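Local coordinates for glutamine amidotransferase type-2 domain-containing protein (Pseudomonas aeruginosa PAO1, PDB 1TE5), which is of unconfirmed function but, as a predicted class-II glutamine amidotransferase of the Ntn fold, probably releases ammonia from glutamine for transfer to an acceptor, at residues 228-231 and 232-235. Sequence-based numbering, arbitrary orientation.
Sequences PLTD and NENW
Pro228 lies flat against one face of the Trp235 indole, and this CH-pi contact is the tight part of a loop that curls back on itself. The CA of Pro228 sits 3.6 Å from the centroid of the six-membered ring and only 6° off its normal, while CB meets Trp235 CD2 at 3.7 Å. Proline suits the place: the C-H on CA, next to the amide nitrogen and the carbonyl, is probably somewhat polarised, and CB and CG of its stiff ring add plain apolar contact. The first torsion of Trp235 (chi1 -83°) sets CG anti to its own carbonyl carbon, which swings the indole back across the loop toward Pro228. Farther along the same face, Leu229 N rests 3.5 Å from Trp235 CZ2, above the plane and toward the rim. At the pyrrole end, Thr230 CB packs 3.6 Å from Trp235 NE1; the small threonine lets CB reach this end of the ring while CG2, anti to the backbone N, is left to meet Glu233. The backbone N of Thr230 is buried here without a partner, a probable cost of the tight chain path.

Toward solvent the contacts are fewer. Glu233 turns its end back toward the loop and brings OE2 to 3.1 Å from Thr230 CG2, across the methyl, a close touch and not a bond. Asn232 places ND2 3.7 Å from Pro228 CG, whereas the carboxylate of Asp231 extends from the bend. All three are exposed, and polar heads suit such a place.

The loop joins strand 220-225 to strand 236-238, an outermost strand of the seven-stranded antiparallel sheet. Trp235 and Glu233 both touch Ile191, and Pro228 touches Ala189, on strand 188-194, which lies between those two strands; Leu229 and Thr230 meet Leu202 of strand 200-203, linking the loop to the four-stranded sheet as well.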
ATOM      1  N   PRO A 228     -24.134  -2.675  13.769  1.00 41.45           N
ATOM      2  CA  PRO A 228     -24.454  -1.252  13.896  1.00 42.08           C
ATOM      3  C   PRO A 228     -23.527  -0.510  14.849  1.00 44.48           C
ATOM      4  O   PRO A 228     -23.174  -1.017  15.916  1.00 44.61           O
ATOM      5  CB  PRO A 228     -25.892  -1.279  14.408  1.00 41.66           C
ATOM      6  CG  PRO A 228     -26.462  -2.437  13.668  1.00 42.08           C
ATOM      7  CD  PRO A 228     -25.368  -3.485  13.805  1.00 42.31           C
ATOM      8  N   LEU A 229     -23.079   0.660  14.417  1.00 45.12           N
ATOM      9  CA  LEU A 229     -22.194   1.490  15.217  1.00 46.86           C
ATOM     10  C   LEU A 229     -22.972   2.700  15.734  1.00 48.32           C
ATOM     11  O   LEU A 229     -22.511   3.421  16.617  1.00 49.11           O
ATOM     12  CB  LEU A 229     -20.973   1.895  14.389  1.00 46.86           C
ATOM     13  CG  LEU A 229     -20.152   0.684  13.900  1.00 45.61           C
ATOM     14  CD1 LEU A 229     -19.175   1.082  12.810  1.00 43.54           C
ATOM     15  CD2 LEU A 229     -19.426   0.020  15.059  1.00 44.80           C
ATOM     16  N   THR A 230     -24.164   2.897  15.184  1.00 50.02           N
ATOM     17  CA  THR A 230     -25.052   3.976  15.595  1.00 55.34           C
ATOM     18  C   THR A 230     -26.333   3.297  16.089  1.00 59.42           C
ATOM     19  O   THR A 230     -26.653   2.182  15.655  1.00 59.43           O
ATOM     20  CB  THR A 230     -25.369   4.921  14.418  1.00 55.32           C
ATOM     21  OG1 THR A 230     -24.188   5.648  14.064  1.00 54.57           O
ATOM     22  CG2 THR A 230     -26.446   5.919  14.791  1.00 57.96           C
ATOM     23  N   ASP A 231     -27.029   3.919  17.044  1.00 63.05           N
ATOM     24  CA  ASP A 231     -28.263   3.327  17.548  1.00 66.85           C
ATOM     25  C   ASP A 231     -29.248   3.101  16.399  1.00 68.68           C
ATOM     26  O   ASP A 231     -29.718   4.056  15.766  1.00 67.16           O
ATOM     27  CB  ASP A 231     -28.906   4.188  18.637  1.00 70.16           C
ATOM     28  CG  ASP A 231     -30.126   3.518  19.260  1.00 72.45           C
ATOM     29  OD1 ASP A 231     -30.090   2.282  19.477  1.00 71.86           O
ATOM     30  OD2 ASP A 231     -31.127   4.223  19.519  1.00 74.58           O
ATOM     31  N   ASN A 232     -29.518   1.823  16.139  1.00 70.94           N
ATOM     32  CA  ASN A 232     -30.424   1.349  15.085  1.00 71.88           C
ATOM     33  C   ASN A 232     -31.404   2.368  14.507  1.00 70.71           C
ATOM     34  O   ASN A 232     -32.289   2.881  15.209  1.00 71.81           O
ATOM     35  CB  ASN A 232     -31.227   0.133  15.572  1.00 75.21           C
ATOM     36  CG  ASN A 232     -30.351  -1.067  15.886  1.00 77.47           C
ATOM     37  OD1 ASN A 232     -30.056  -1.346  17.052  1.00 78.45           O
ATOM     38  ND2 ASN A 232     -29.963  -1.808  14.850  1.00 78.40           N
ATOM     39  N   GLU A 233     -31.243   2.643  13.217  1.00 67.69           N
ATOM     40  CA  GLU A 233     -32.115   3.565  12.503  1.00 65.18           C
ATOM     41  C   GLU A 233     -32.571   2.771  11.289  1.00 63.49           C
ATOM     42  O   GLU A 233     -33.563   2.037  11.333  1.00 63.85           O
ATOM     43  CB  GLU A 233     -31.329   4.784  12.023  1.00 64.44           C
ATOM     44  CG  GLU A 233     -30.225   5.238  12.935  1.00 62.58           C
ATOM     45  CD  GLU A 233     -29.401   6.332  12.306  1.00 64.85           C
ATOM     46  OE1 GLU A 233     -29.991   7.361  11.902  1.00 65.95           O
ATOM     47  OE2 GLU A 233     -28.166   6.154  12.197  1.00 64.00           O
ATOM     48  N   ASN A 234     -31.809   2.925  10.211  1.00 61.96           N
ATOM     49  CA  ASN A 234     -32.049   2.232   8.961  1.00 58.42           C
ATOM     50  C   ASN A 234     -31.036   1.106   8.864  1.00 54.63           C
ATOM     51  O   ASN A 234     -30.756   0.604   7.774  1.00 55.13           O
ATOM     52  CB  ASN A 234     -31.878   3.178   7.776  1.00 62.34           C
ATOM     53  CG  ASN A 234     -33.133   3.950   7.469  1.00 65.72           C
ATOM     54  OD1 ASN A 234     -33.486   4.891   8.180  1.00 66.18           O
ATOM     55  ND2 ASN A 234     -33.827   3.551   6.406  1.00 67.29           N
ATOM     56  N   TRP A 235     -30.449   0.750  10.003  1.00 49.76           N
ATOM     57  CA  TRP A 235     -29.472  -0.326  10.034  1.00 46.69           C
ATOM     58  C   TRP A 235     -30.131  -1.649   9.709  1.00 46.25           C
ATOM     59  O   TRP A 235     -30.927  -2.174  10.490  1.00 45.59           O
ATOM     60  CB  TRP A 235     -28.767  -0.414  11.391  1.00 44.28           C
ATOM     61  CG  TRP A 235     -27.613   0.537  11.545  1.00 38.29           C
ATOM     62  CD1 TRP A 235     -27.631   1.747  12.168  1.00 38.75           C
ATOM     63  CD2 TRP A 235     -26.267   0.342  11.088  1.00 34.57           C
ATOM     64  NE1 TRP A 235     -26.384   2.320  12.131  1.00 36.31           N
ATOM     65  CE2 TRP A 235     -25.526   1.480  11.475  1.00 34.22           C
ATOM     66  CE3 TRP A 235     -25.613  -0.684  10.387  1.00 33.53           C
ATOM     67  CZ2 TRP A 235     -24.163   1.622  11.189  1.00 31.80           C
ATOM     68  CZ3 TRP A 235     -24.253  -0.542  10.100  1.00 30.82           C
ATOM     69  CH2 TRP A 235     -23.547   0.605  10.501  1.00 33.78           C
TER